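Local atomic coordinates of uracil-DNA glycosylase (Nitratifractor salsuginis, PDB entry 5X3G), a protein that belongs to the uracil-DNA glycosylase superfamily and folds as a single alpha/beta domain built round a four-stranded parallel beta sheet. Residues A61-L66 / L165-A170; R72-G77 / Y200-I205; K192-F197 / K218-L223; P224-E229 / N239-E244. All coordinates share one frame; numbering follows the deposited sequence.

Contact 1: residues A61-L66 / L165-A170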
loop_
_atom_site.group_PDB
_atom_site.type_symbol
_atom_site.label_atom_id
_atom_site.label_comp_id
_atom_site.label_asym_id
_atom_site.label_seq_id
_atom_site.Cartn_x
_atom_site.Cartn_y
_atom_site.Cartn_z
ATOM N N ALA A 61 4.724 -0.016 8.779
ATOM C CA ALA A 61 4.652 1.418 8.511
ATOM C C ALA A 61 3.269 1.844 8.029
ATOM O O ALA A 61 2.879 3.005 8.210
ATOM C CB ALA A 61 5.710 1.817 7.485
ATOM N N ALA A 62 2.516 0.924 7.419
ATOM C CA ALA A 62 1.166 1.241 6.974
ATOM C C ALA A 62 0.221 1.536 8.136
ATOM O O ALA A 62 -0.824 2.163 7.927
ATOM C CB ALA A 62 0.613 0.095 6.130
ATOM N N PHE A 63 0.565 1.106 9.349
ATOM C CA PHE A 63 -0.248 1.336 10.536
ATOM C C PHE A 63 0.272 2.477 11.402
ATOM O O PHE A 63 -0.283 2.722 12.479
ATOM C CB PHE A 63 -0.322 0.057 11.384
ATOM C CG PHE A 63 -0.827 -1.153 10.637
ATOM C CD1 PHE A 63 -2.155 -1.539 10.729
ATOM C CD2 PHE A 63 0.032 -1.918 9.862
ATOM C CE1 PHE A 63 -2.622 -2.657 10.051
ATOM C CE2 PHE A 63 -0.427 -3.035 9.181
ATOM C CZ PHE A 63 -1.754 -3.403 9.278
ATOM N N SER A 64 1.316 3.181 10.963
ATOM C CA SER A 64 2.020 4.123 11.825
ATOM C C SER A 64 1.358 5.493 11.903
ATOM O O SER A 64 1.823 6.339 12.676
ATOM C CB SER A 64 3.467 4.282 11.351
ATOM O OG SER A 64 3.521 4.798 10.033
ATOM N N THR A 65 0.304 5.740 11.131
ATOM C CA THR A 65 -0.384 7.023 11.192
ATOM C C THR A 65 -1.879 6.815 11.389
ATOM O O THR A 65 -2.474 7.369 12.322
ATOM C CB THR A 65 -0.125 7.840 9.927
ATOM O OG1 THR A 65 1.285 7.945 9.705
ATOM C CG2 THR A 65 -0.714 9.236 10.070
ATOM N N LEU A 66 -2.490 6.022 10.512
ATOM C CA LEU A 66 -3.904 5.705 10.644
ATOM C C LEU A 66 -4.180 4.987 11.958
ATOM O O LEU A 66 -3.395 4.148 12.407
ATOM C CB LEU A 66 -4.364 4.831 9.476
ATOM C CG LEU A 66 -4.503 5.448 8.083
ATOM C CD1 LEU A 66 -4.755 4.356 7.058
ATOM C CD2 LEU A 66 -5.625 6.471 8.063
ATOM N N LEU A 165 -5.482 2.204 3.975
ATOM C CA LEU A 165 -4.457 1.339 4.541
ATOM C C LEU A 165 -3.766 0.605 3.400
ATOM O O LEU A 165 -4.392 -0.212 2.712
ATOM C CB LEU A 165 -5.068 0.344 5.530
ATOM C CG LEU A 165 -4.116 -0.630 6.231
ATOM C CD1 LEU A 165 -3.195 0.098 7.192
ATOM C CD2 LEU A 165 -4.905 -1.710 6.949
ATOM N N LEU A 166 -2.486 0.912 3.187
ATOM C CA LEU A 166 -1.710 0.338 2.088
ATOM C C LEU A 166 -1.103 -0.975 2.565
ATOM O O LEU A 166 0.011 -1.016 3.090
ATOM C CB LEU A 166 -0.652 1.330 1.626
ATOM C CG LEU A 166 -1.212 2.649 1.096
ATOM C CD1 LEU A 166 -0.132 3.726 1.066
ATOM C CD2 LEU A 166 -1.813 2.453 -0.288
ATOM N N LEU A 167 -1.833 -2.068 2.354
ATOM C CA LEU A 167 -1.549 -3.343 3.001
ATOM C C LEU A 167 -1.052 -4.363 1.981
ATOM O O LEU A 167 -1.780 -4.718 1.049
ATOM C CB LEU A 167 -2.799 -3.862 3.711
ATOM C CG LEU A 167 -2.684 -5.210 4.423
ATOM C CD1 LEU A 167 -1.598 -5.163 5.486
ATOM C CD2 LEU A 167 -4.025 -5.604 5.021
ATOM N N ASN A 168 0.178 -4.837 2.168
ATOM C CA ASN A 168 0.721 -5.941 1.388
ATOM C C ASN A 168 0.278 -7.274 1.983
ATOM O O ASN A 168 0.080 -7.395 3.195
ATOM C CB ASN A 168 2.251 -5.878 1.340
ATOM C CG ASN A 168 2.769 -4.967 0.239
ATOM O OD1 ASN A 168 2.189 -4.887 -0.840
ATOM N ND2 ASN A 168 3.860 -4.268 0.516
HETATM N N MSE A 169 0.124 -8.276 1.118
HETATM C CA MSE A 169 -0.327 -9.606 1.545
HETATM C C MSE A 169 0.684 -10.260 2.481
HETATM O O MSE A 169 0.308 -10.929 3.445
HETATM C CB MSE A 169 -0.587 -10.506 0.337
HETATM C CG MSE A 169 -1.769 -10.072 -0.507
HETATM SE SE MSE A 169 -3.447 -10.240 0.466
HETATM C CE MSE A 169 -4.320 -11.550 -0.686
ATOM N N ALA A 170 1.967 -10.073 2.183
ATOM C CA ALA A 170 3.055 -10.381 3.099
ATOM C C ALA A 170 3.827 -9.098 3.371
ATOM O O ALA A 170 4.039 -8.291 2.463
ATOM C CB ALA A 170 3.989 -11.455 2.531
HETATM O O HOH W 1 -1.329 2.973 4.814
#
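L165 turns its CG anti to the backbone N (chi1 -179°), while F63 holds its ring carbon CG anti to the carbonyl carbon; chi2 of L165 (68°) then sets the leucine CD1 over the face of the phenylalanine ring. CD1 of L165 stands 4.1 Å from the centroid of the F63 ring, only 16° from the ring normal, which makes a CH-pi contact, while CD2 of L165 touches CE1 of F63 at 4.0 Å. L167, two residues along the strand and on the same side as L165, brings its CD1 to within 4.2 Å of F63 CZ, approaching the ring obliquely. Alanine's small side chain suits the close approach at A62: its CB lies 3.3 Å from L166 O, and its own carbonyl O lies 3.2 Å from L165 CD1. L66 adds CD1 against the backbone of L165, 3.8 Å from its N. A water links the two backbones, donating to A62 O and accepting from L166 N at 2.9 Å. Beyond the two segments, W27 meets F63 edge-to-face and L193 of helix 179-196 also packs against it. Here the 3-10 turn 61-63 and the residue L66 beyond it flank the outer edge of strand 164-168, the outermost of the parallel sheet in this alpha/beta fold.

Contact 2: residues R72-G77 / Y200-I205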
loop_
_atom_site.group_PDB
_atom_site.type_symbol
_atom_site.label_atom_id
_atom_site.label_comp_id
_atom_site.label_asym_id
_atom_site.label_seq_id
_atom_site.Cartn_x
_atom_site.Cartn_y
_atom_site.Cartn_z
ATOM N N ARG A 72 -10.796 3.788 5.844
ATOM C CA ARG A 72 -11.941 3.723 4.946
ATOM C C ARG A 72 -11.732 2.747 3.800
ATOM O O ARG A 72 -12.711 2.215 3.264
ATOM C CB ARG A 72 -12.241 5.111 4.371
ATOM C CG ARG A 72 -12.273 6.213 5.414
ATOM C CD ARG A 72 -12.444 7.576 4.767
ATOM N NE ARG A 72 -13.431 7.560 3.689
ATOM C CZ ARG A 72 -13.452 8.432 2.685
ATOM N NH1 ARG A 72 -12.538 9.391 2.620
ATOM N NH2 ARG A 72 -14.386 8.347 1.749
ATOM N N TYR A 73 -10.480 2.505 3.420
ATOM C CA TYR A 73 -10.136 1.593 2.343
ATOM C C TYR A 73 -8.919 0.781 2.755
ATOM O O TYR A 73 -8.094 1.230 3.555
ATOM C CB TYR A 73 -9.817 2.330 1.036
ATOM C CG TYR A 73 -10.948 3.153 0.461
ATOM C CD1 TYR A 73 -11.873 2.591 -0.411
ATOM C CD2 TYR A 73 -11.079 4.498 0.777
ATOM C CE1 TYR A 73 -12.903 3.345 -0.943
ATOM C CE2 TYR A 73 -12.103 5.259 0.249
ATOM C CZ TYR A 73 -13.011 4.681 -0.608
ATOM O OH TYR A 73 -14.030 5.441 -1.133
ATOM N N ILE A 74 -8.804 -0.417 2.189
ATOM C CA ILE A 74 -7.606 -1.240 2.316
ATOM C C ILE A 74 -7.156 -1.580 0.904
ATOM O O ILE A 74 -7.762 -2.433 0.244
ATOM C CB ILE A 74 -7.844 -2.515 3.137
ATOM C CG1 ILE A 74 -8.428 -2.171 4.508
ATOM C CG2 ILE A 74 -6.548 -3.301 3.285
ATOM C CD1 ILE A 74 -8.545 -3.366 5.426
ATOM N N LEU A 75 -6.105 -0.914 0.438
ATOM C CA LEU A 75 -5.556 -1.133 -0.892
ATOM C C LEU A 75 -4.447 -2.172 -0.798
ATOM O O LEU A 75 -3.469 -1.972 -0.069
ATOM C CB LEU A 75 -5.032 0.183 -1.470
ATOM C CG LEU A 75 -4.678 0.258 -2.959
ATOM C CD1 LEU A 75 -4.709 1.708 -3.383
ATOM C CD2 LEU A 75 -3.308 -0.336 -3.251
ATOM N N PHE A 76 -4.587 -3.262 -1.545
ATOM C CA PHE A 76 -3.692 -4.400 -1.396
ATOM C C PHE A 76 -2.523 -4.358 -2.372
ATOM O O PHE A 76 -2.633 -3.872 -3.500
ATOM C CB PHE A 76 -4.448 -5.716 -1.585
ATOM C CG PHE A 76 -5.234 -6.149 -0.378
ATOM C CD1 PHE A 76 -4.625 -6.862 0.642
ATOM C CD2 PHE A 76 -6.585 -5.860 -0.271
ATOM C CE1 PHE A 76 -5.346 -7.271 1.752
ATOM C CE2 PHE A 76 -7.312 -6.266 0.837
ATOM C CZ PHE A 76 -6.690 -6.972 1.851
ATOM N N GLY A 77 -1.383 -4.872 -1.898
ATOM C CA GLY A 77 -0.318 -5.317 -2.766
ATOM C C GLY A 77 0.057 -6.745 -2.406
ATOM O O GLY A 77 -0.476 -7.324 -1.458
ATOM N N TYR A 200 -15.780 -2.102 11.282
ATOM C CA TYR A 200 -15.523 -0.824 10.627
ATOM C C TYR A 200 -15.991 -0.827 9.177
ATOM O O TYR A 200 -16.360 0.224 8.643
ATOM C CB TYR A 200 -14.034 -0.493 10.708
ATOM C CG TYR A 200 -13.494 -0.422 12.120
ATOM C CD1 TYR A 200 -13.473 0.778 12.817
ATOM C CD2 TYR A 200 -13.013 -1.558 12.759
ATOM C CE1 TYR A 200 -12.983 0.849 14.107
ATOM C CE2 TYR A 200 -12.521 -1.498 14.052
ATOM C CZ TYR A 200 -12.508 -0.291 14.720
ATOM O OH TYR A 200 -12.020 -0.225 16.005
ATOM N N GLY A 201 -15.980 -1.990 8.532
ATOM C CA GLY A 201 -16.417 -2.139 7.163
ATOM C C GLY A 201 -15.707 -1.279 6.128
ATOM O O GLY A 201 -16.356 -0.629 5.302
ATOM N N PRO A 202 -14.373 -1.269 6.119
ATOM C CA PRO A 202 -13.668 -0.560 5.047
ATOM C C PRO A 202 -13.775 -1.330 3.741
ATOM O O PRO A 202 -13.984 -2.544 3.716
ATOM C CB PRO A 202 -12.223 -0.503 5.547
ATOM C CG PRO A 202 -12.084 -1.725 6.366
ATOM C CD PRO A 202 -13.424 -1.942 7.027
ATOM N N THR A 203 -13.632 -0.601 2.640
ATOM C CA THR A 203 -13.768 -1.184 1.312
ATOM C C THR A 203 -12.415 -1.666 0.803
ATOM O O THR A 203 -11.429 -0.924 0.835
ATOM C CB THR A 203 -14.371 -0.166 0.345
ATOM O OG1 THR A 203 -15.726 0.103 0.722
ATOM C CG2 THR A 203 -14.348 -0.702 -1.073
ATOM N N LEU A 204 -12.372 -2.911 0.334
ATOM C CA LEU A 204 -11.150 -3.467 -0.230
ATOM C C LEU A 204 -10.972 -2.982 -1.664
ATOM O O LEU A 204 -11.869 -3.140 -2.495
ATOM C CB LEU A 204 -11.189 -4.996 -0.196
ATOM C CG LEU A 204 -11.545 -5.690 1.119
ATOM C CD1 LEU A 204 -11.439 -7.204 0.959
ATOM C CD2 LEU A 204 -10.671 -5.195 2.268
ATOM N N ILE A 205 -9.815 -2.391 -1.951
ATOM C CA ILE A 205 -9.454 -1.993 -3.307
ATOM C C ILE A 205 -8.539 -3.068 -3.873
ATOM O O ILE A 205 -7.426 -3.275 -3.374
ATOM C CB ILE A 205 -8.780 -0.614 -3.333
ATOM C CG1 ILE A 205 -9.723 0.447 -2.767
ATOM C CG2 ILE A 205 -8.340 -0.264 -4.752
ATOM C CD1 ILE A 205 -9.039 1.761 -2.483
HETATM O O HOH W 2 -5.144 -4.355 -4.690
#
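Y73 and I205, two places apart along neighbouring strands, pack most closely: CD1 of I205 reaches CD1 of the Y73 ring at 3.6 Å, approaching it obliquely. T203 lies beside the same tyrosine, pointing the same way. The side of the sheet carrying I74 and L204 is made of apolar groups. There CD2 of L204 meets the edge of the F76 ring at CE2 (3.8 Å), and CD1 of I74 runs alongside P202, 4.0 Å from its CG; proline fits just before the strand, since the first ladder bond uses T203 N. Strands 73-77 and 203-205 run parallel at 24° to each other as central neighbours of the uracil-DNA glycosylase sheet, with branched and aromatic side chains alternating between its two sides. Three bonds of 3.0 Å form the ladder: T203 N to R72 O, I74 N to T203 O and I205 N to I74 O. Towards the far end it slackens: F76 N to I205 O is a weak 3.4 Å bond, and a water donates to both F76 O and I205 O, at 2.8 Å from I205 O. At the other end exposed R72 starts away from the other strand, and its guanidinium comes back with one face over CE2 of Y73.

Contact 3: residues K192-F197 / K218-L223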
loop_
_atom_site.group_PDB
_atom_site.type_symbol
_atom_site.label_atom_id
_atom_site.label_comp_id
_atom_site.label_asym_id
_atom_site.label_seq_id
_atom_site.Cartn_x
_atom_site.Cartn_y
_atom_site.Cartn_z
ATOM N N LYS A 192 -7.001 -12.699 9.848
ATOM C CA LYS A 192 -7.338 -12.189 11.174
ATOM C C LYS A 192 -7.499 -10.672 11.163
ATOM O O LYS A 192 -8.391 -10.130 11.832
ATOM C CB LYS A 192 -6.272 -12.608 12.185
ATOM C CG LYS A 192 -6.664 -12.321 13.618
ATOM C CD LYS A 192 -7.903 -13.113 13.987
ATOM C CE LYS A 192 -8.366 -12.787 15.390
ATOM N NZ LYS A 192 -9.518 -13.636 15.800
ATOM N N LEU A 193 -6.650 -9.971 10.408
ATOM C CA LEU A 193 -6.746 -8.516 10.345
ATOM C C LEU A 193 -8.062 -8.073 9.713
ATOM O O LEU A 193 -8.686 -7.113 10.178
ATOM C CB LEU A 193 -5.558 -7.946 9.569
ATOM C CG LEU A 193 -5.279 -6.454 9.743
ATOM C CD1 LEU A 193 -4.600 -6.201 11.076
ATOM C CD2 LEU A 193 -4.430 -5.930 8.601
ATOM N N LEU A 194 -8.501 -8.761 8.656
ATOM C CA LEU A 194 -9.779 -8.423 8.034
ATOM C C LEU A 194 -10.948 -8.807 8.931
ATOM O O LEU A 194 -11.963 -8.102 8.972
ATOM C CB LEU A 194 -9.899 -9.100 6.669
ATOM C CG LEU A 194 -8.906 -8.610 5.616
ATOM C CD1 LEU A 194 -9.206 -9.248 4.270
ATOM C CD2 LEU A 194 -8.953 -7.093 5.522
ATOM N N GLU A 195 -10.831 -9.930 9.647
ATOM C CA GLU A 195 -11.789 -10.239 10.702
ATOM C C GLU A 195 -11.930 -9.069 11.670
ATOM O O GLU A 195 -13.044 -8.677 12.034
ATOM C CB GLU A 195 -11.355 -11.505 11.443
ATOM C CG GLU A 195 -12.021 -11.710 12.795
ATOM C CD GLU A 195 -11.825 -13.114 13.334
ATOM O OE1 GLU A 195 -11.237 -13.951 12.617
ATOM O OE2 GLU A 195 -12.240 -13.375 14.483
ATOM N N GLY A 196 -10.802 -8.482 12.076
ATOM C CA GLY A 196 -10.833 -7.364 13.003
ATOM C C GLY A 196 -11.463 -6.102 12.450
ATOM O O GLY A 196 -11.943 -5.272 13.229
ATOM N N PHE A 197 -11.470 -5.934 11.130
ATOM C CA PHE A 197 -12.050 -4.755 10.497
ATOM C C PHE A 197 -13.524 -4.923 10.149
ATOM O O PHE A 197 -14.110 -4.005 9.564
ATOM C CB PHE A 197 -11.279 -4.399 9.221
ATOM C CG PHE A 197 -10.007 -3.646 9.467
ATOM C CD1 PHE A 197 -10.036 -2.348 9.949
ATOM C CD2 PHE A 197 -8.781 -4.226 9.191
ATOM C CE1 PHE A 197 -8.866 -1.651 10.166
ATOM C CE2 PHE A 197 -7.609 -3.534 9.406
ATOM C CZ PHE A 197 -7.651 -2.245 9.891
ATOM N N LYS A 218 -11.863 -15.947 4.220
ATOM C CA LYS A 218 -13.218 -15.967 4.762
ATOM C C LYS A 218 -13.706 -14.561 5.087
ATOM O O LYS A 218 -14.802 -14.162 4.676
ATOM C CB LYS A 218 -13.270 -16.856 6.005
ATOM N N SER A 219 -12.900 -13.790 5.822
ATOM C CA SER A 219 -13.343 -12.488 6.305
ATOM C C SER A 219 -13.431 -11.442 5.200
ATOM O O SER A 219 -14.153 -10.452 5.364
ATOM C CB SER A 219 -12.412 -11.999 7.417
ATOM O OG SER A 219 -11.067 -12.358 7.155
ATOM N N ALA A 220 -12.725 -11.638 4.083
ATOM C CA ALA A 220 -12.812 -10.681 2.983
ATOM C C ALA A 220 -14.235 -10.565 2.451
ATOM O O ALA A 220 -14.627 -9.501 1.957
ATOM C CB ALA A 220 -11.856 -11.079 1.859
ATOM N N ARG A 221 -15.024 -11.638 2.553
ATOM C CA ARG A 221 -16.412 -11.597 2.106
ATOM C C ARG A 221 -17.292 -10.739 3.005
ATOM O O ARG A 221 -18.407 -10.390 2.606
ATOM C CB ARG A 221 -16.987 -13.011 2.027
ATOM C CG ARG A 221 -16.690 -13.734 0.725
ATOM C CD ARG A 221 -17.565 -14.969 0.574
ATOM N NE ARG A 221 -17.058 -16.091 1.355
ATOM C CZ ARG A 221 -15.993 -16.814 1.023
ATOM N NH1 ARG A 221 -15.318 -16.541 -0.085
ATOM N NH2 ARG A 221 -15.603 -17.816 1.799
ATOM N N GLY A 222 -16.828 -10.401 4.204
ATOM C CA GLY A 222 -17.570 -9.532 5.089
ATOM C C GLY A 222 -17.350 -8.055 4.858
ATOM O O GLY A 222 -17.837 -7.237 5.647
ATOM N N LEU A 223 -16.640 -7.686 3.796
ATOM C CA LEU A 223 -16.270 -6.309 3.517
ATOM C C LEU A 223 -16.608 -5.961 2.076
ATOM O O LEU A 223 -16.522 -6.819 1.191
ATOM C CB LEU A 223 -14.769 -6.095 3.761
ATOM C CG LEU A 223 -14.283 -6.447 5.167
ATOM C CD1 LEU A 223 -12.767 -6.541 5.207
ATOM C CD2 LEU A 223 -14.789 -5.429 6.176
HETATM O O HOH W 3 -14.380 -9.235 7.926
#
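L194 and L223 cross obliquely, CD2 of the first 3.9 Å from CD1 of the second, where the last turn of helix 179-196 meets the 3-10 turn leading into strand 225-228. This helix is the connection between parallel strands 164-168 and 203-207, a beta-alpha-beta crossover, and the contact joins it to the next connection of the sheet. L194 carries CG anti to the carbonyl carbon (chi1 -66°), and its two branches part from there: CD2 goes to L223, while CD1 meets CB of A220 at 4.0 Å. Alanine suits that place, being small enough to let the turn approach the helix. All three side chains also touch L204 of the sheet, so leucine here fills the space between helix, turn and strand. L223 spends its other branch, CD2, on the carbonyl O of F197, 3.7 Å away. S219 comes in closer to the helix, its CB 3.4 Å from E195 N. A water donates both to L194 O and to S219 O, joining helix and turn at their backbones. With chi1 at 37°, S219 OG takes the crowded position between backbone N and carbonyl carbon; there it lies 3.5 Å from CB of L194 and hydrogen-bonds to E191 O, one turn earlier in the helix.

Contact 4: residues P224-E229 / N239-E244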
loop_
_atom_site.group_PDB
_atom_site.type_symbol
_atom_site.label_atom_id
_atom_site.label_comp_id
_atom_site.label_asym_id
_atom_site.label_seq_id
_atom_site.Cartn_x
_atom_site.Cartn_y
_atom_site.Cartn_z
ATOM N N PRO A 224 -17.002 -4.716 1.810
ATOM C CA PRO A 224 -17.260 -4.311 0.424
ATOM C C PRO A 224 -15.985 -4.377 -0.400
ATOM O O PRO A 224 -14.875 -4.242 0.121
ATOM C CB PRO A 224 -17.769 -2.869 0.559
ATOM C CG PRO A 224 -18.166 -2.723 1.996
ATOM C CD PRO A 224 -17.244 -3.617 2.760
ATOM N N GLN A 225 -16.150 -4.596 -1.701
ATOM C CA GLN A 225 -15.010 -4.784 -2.587
ATOM C C GLN A 225 -15.182 -3.973 -3.863
ATOM O O GLN A 225 -16.290 -3.853 -4.396
ATOM C CB GLN A 225 -14.813 -6.269 -2.929
ATOM C CG GLN A 225 -14.575 -7.167 -1.721
ATOM C CD GLN A 225 -14.370 -8.620 -2.102
ATOM O OE1 GLN A 225 -14.166 -8.944 -3.273
ATOM N NE2 GLN A 225 -14.430 -9.506 -1.115
ATOM N N VAL A 226 -14.074 -3.410 -4.338
ATOM C CA VAL A 226 -13.994 -2.718 -5.621
ATOM C C VAL A 226 -12.809 -3.319 -6.367
ATOM O O VAL A 226 -11.663 -3.194 -5.918
ATOM C CB VAL A 226 -13.828 -1.199 -5.460
ATOM C CG1 VAL A 226 -13.769 -0.520 -6.821
ATOM C CG2 VAL A 226 -14.961 -0.630 -4.627
ATOM N N ALA A 227 -13.082 -3.976 -7.490
ATOM C CA ALA A 227 -12.058 -4.653 -8.276
ATOM C C ALA A 227 -11.722 -3.820 -9.506
ATOM O O ALA A 227 -12.623 -3.396 -10.238
ATOM C CB ALA A 227 -12.521 -6.052 -8.686
ATOM N N LEU A 228 -10.429 -3.594 -9.732
ATOM C CA LEU A 228 -9.965 -2.727 -10.804
ATOM C C LEU A 228 -8.893 -3.415 -11.633
ATOM O O LEU A 228 -8.213 -4.341 -11.182
ATOM C CB LEU A 228 -9.385 -1.412 -10.270
ATOM C CG LEU A 228 -10.300 -0.390 -9.604
ATOM C CD1 LEU A 228 -9.571 0.237 -8.439
ATOM C CD2 LEU A 228 -10.723 0.668 -10.598
ATOM N N GLU A 229 -8.751 -2.929 -12.862
ATOM C CA GLU A 229 -7.574 -3.218 -13.666
ATOM C C GLU A 229 -6.317 -2.776 -12.924
ATOM O O GLU A 229 -6.305 -1.738 -12.256
ATOM C CB GLU A 229 -7.692 -2.498 -15.010
ATOM C CG GLU A 229 -6.453 -2.500 -15.873
ATOM C CD GLU A 229 -6.664 -1.729 -17.161
ATOM O OE1 GLU A 229 -7.514 -0.812 -17.174
ATOM O OE2 GLU A 229 -5.984 -2.043 -18.160
ATOM N N ASN A 239 -9.003 4.427 -17.339
ATOM C CA ASN A 239 -9.985 3.538 -16.726
ATOM C C ASN A 239 -10.932 4.377 -15.877
ATOM O O ASN A 239 -10.544 4.883 -14.819
ATOM C CB ASN A 239 -9.290 2.471 -15.887
ATOM C CG ASN A 239 -10.234 1.369 -15.446
ATOM O OD1 ASN A 239 -11.161 1.604 -14.672
ATOM N ND2 ASN A 239 -9.998 0.158 -15.935
ATOM N N GLU A 240 -12.179 4.520 -16.331
ATOM C CA GLU A 240 -13.099 5.448 -15.679
ATOM C C GLU A 240 -13.543 4.953 -14.307
ATOM O O GLU A 240 -13.906 5.765 -13.446
ATOM C CB GLU A 240 -14.299 5.705 -16.589
ATOM C CG GLU A 240 -13.910 6.421 -17.875
ATOM C CD GLU A 240 -15.028 6.474 -18.899
ATOM O OE1 GLU A 240 -16.095 5.873 -18.657
ATOM O OE2 GLU A 240 -14.830 7.121 -19.949
ATOM N N LYS A 241 -13.521 3.637 -14.076
ATOM C CA LYS A 241 -13.777 3.137 -12.729
ATOM C C LYS A 241 -12.705 3.630 -11.765
ATOM O O LYS A 241 -12.998 3.968 -10.608
ATOM C CB LYS A 241 -13.854 1.609 -12.738
ATOM C CG LYS A 241 -14.342 1.002 -11.432
ATOM C CD LYS A 241 -14.523 -0.508 -11.538
ATOM C CE LYS A 241 -15.325 -1.045 -10.360
ATOM N NZ LYS A 241 -15.475 -2.527 -10.410
ATOM N N ALA A 242 -11.457 3.706 -12.240
ATOM C CA ALA A 242 -10.392 4.307 -11.446
ATOM C C ALA A 242 -10.641 5.793 -11.221
ATOM O O ALA A 242 -10.446 6.296 -10.107
ATOM C CB ALA A 242 -9.041 4.085 -12.124
ATOM N N TRP A 243 -11.069 6.515 -12.264
ATOM C CA TRP A 243 -11.398 7.929 -12.097
ATOM C C TRP A 243 -12.436 8.128 -11.006
ATOM O O TRP A 243 -12.339 9.068 -10.208
ATOM C CB TRP A 243 -11.937 8.526 -13.396
ATOM C CG TRP A 243 -11.064 8.437 -14.599
ATOM C CD1 TRP A 243 -9.788 7.957 -14.677
ATOM C CD2 TRP A 243 -11.419 8.854 -15.917
ATOM N NE1 TRP A 243 -9.331 8.048 -15.974
ATOM C CE2 TRP A 243 -10.316 8.597 -16.753
ATOM C CE3 TRP A 243 -12.569 9.422 -16.471
ATOM C CZ2 TRP A 243 -10.331 8.888 -18.115
ATOM C CZ3 TRP A 243 -12.583 9.711 -17.820
ATOM C CH2 TRP A 243 -11.472 9.444 -18.628
ATOM N N GLU A 244 -13.455 7.268 -10.968
ATOM C CA GLU A 244 -14.511 7.457 -9.984
ATOM C C GLU A 244 -14.079 7.025 -8.589
ATOM O O GLU A 244 -14.512 7.629 -7.600
ATOM C CB GLU A 244 -15.776 6.709 -10.406
ATOM C CG GLU A 244 -16.946 6.944 -9.463
ATOM C CD GLU A 244 -18.260 6.419 -10.002
ATOM O OE1 GLU A 244 -18.274 5.894 -11.133
ATOM O OE2 GLU A 244 -19.280 6.533 -9.289
HETATM O O HOH W 4 -15.472 -4.561 -8.459
HETATM O O HOH W 5 -10.839 -2.149 -14.326
#
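K241 runs obliquely across L228 and ends on the backbone of A227; its aliphatic chain packs while its amine bonds. CG stands anti to the backbone N (chi1 -170°) and the chain stays extended beyond it. CB sits 3.9 Å from CD2 of L228 and CG closer, at 3.7 Å; CD still touches that methyl but has also drawn up to A227 O. CE passes CG1 of V226 at 3.9 Å, the two side chains lying alongside with opposite headings. At the tip NZ donates to A227 O at 3.0 Å, and to a water that also accepts from A227 N. V226 and L228 give their backbone groups to strand 203-207, whereas A227 turns its N and O to the outer margin of the sheet, where a long flexible amine can serve the carbonyl. L228 CD2 presses on into the helix start, 3.5 Å from A242 N. Asparagine fits position 239 because its amide can both accept and donate. N239 OD1 accepts from A242 N at 3.2 Å. N239 ND2 donates to E229 OE1 at 2.9 Å, meeting that oxygen on its anti side, 15° out of the carboxylate plane; the carboxylate and amide planes are 60° apart. A second water accepts from ND2 and from E229 N. W243, on the far side, packs on helix 114-126. N239 is thus a classical N-cap, and its helix 240-246 is joined to the outermost strand, 225-228, of the parallel sheet by lysine, leucine and capping asparagine together.

From the N terminus, 61-66 comes first and waits for 165-170, so contact 1 closes a loop of 98 residues. Within that loop 72-77 opens contact 2, which closes only at 200-205; contacts 1 and 2 therefore cross, and they meet on neighbouring strands, where L165 N reaches Y73 O. Contact 3 opens at 192-197, before contact 2 has closed, and crosses it in turn, ending at 218-223. Contact 4 follows at once, in series, with only nine residues between its segments. None nests within another. Together they tie the loop before strand 73-77, all four parallel strands, the helix 179-196 and the last helix, 240-246, into one domain.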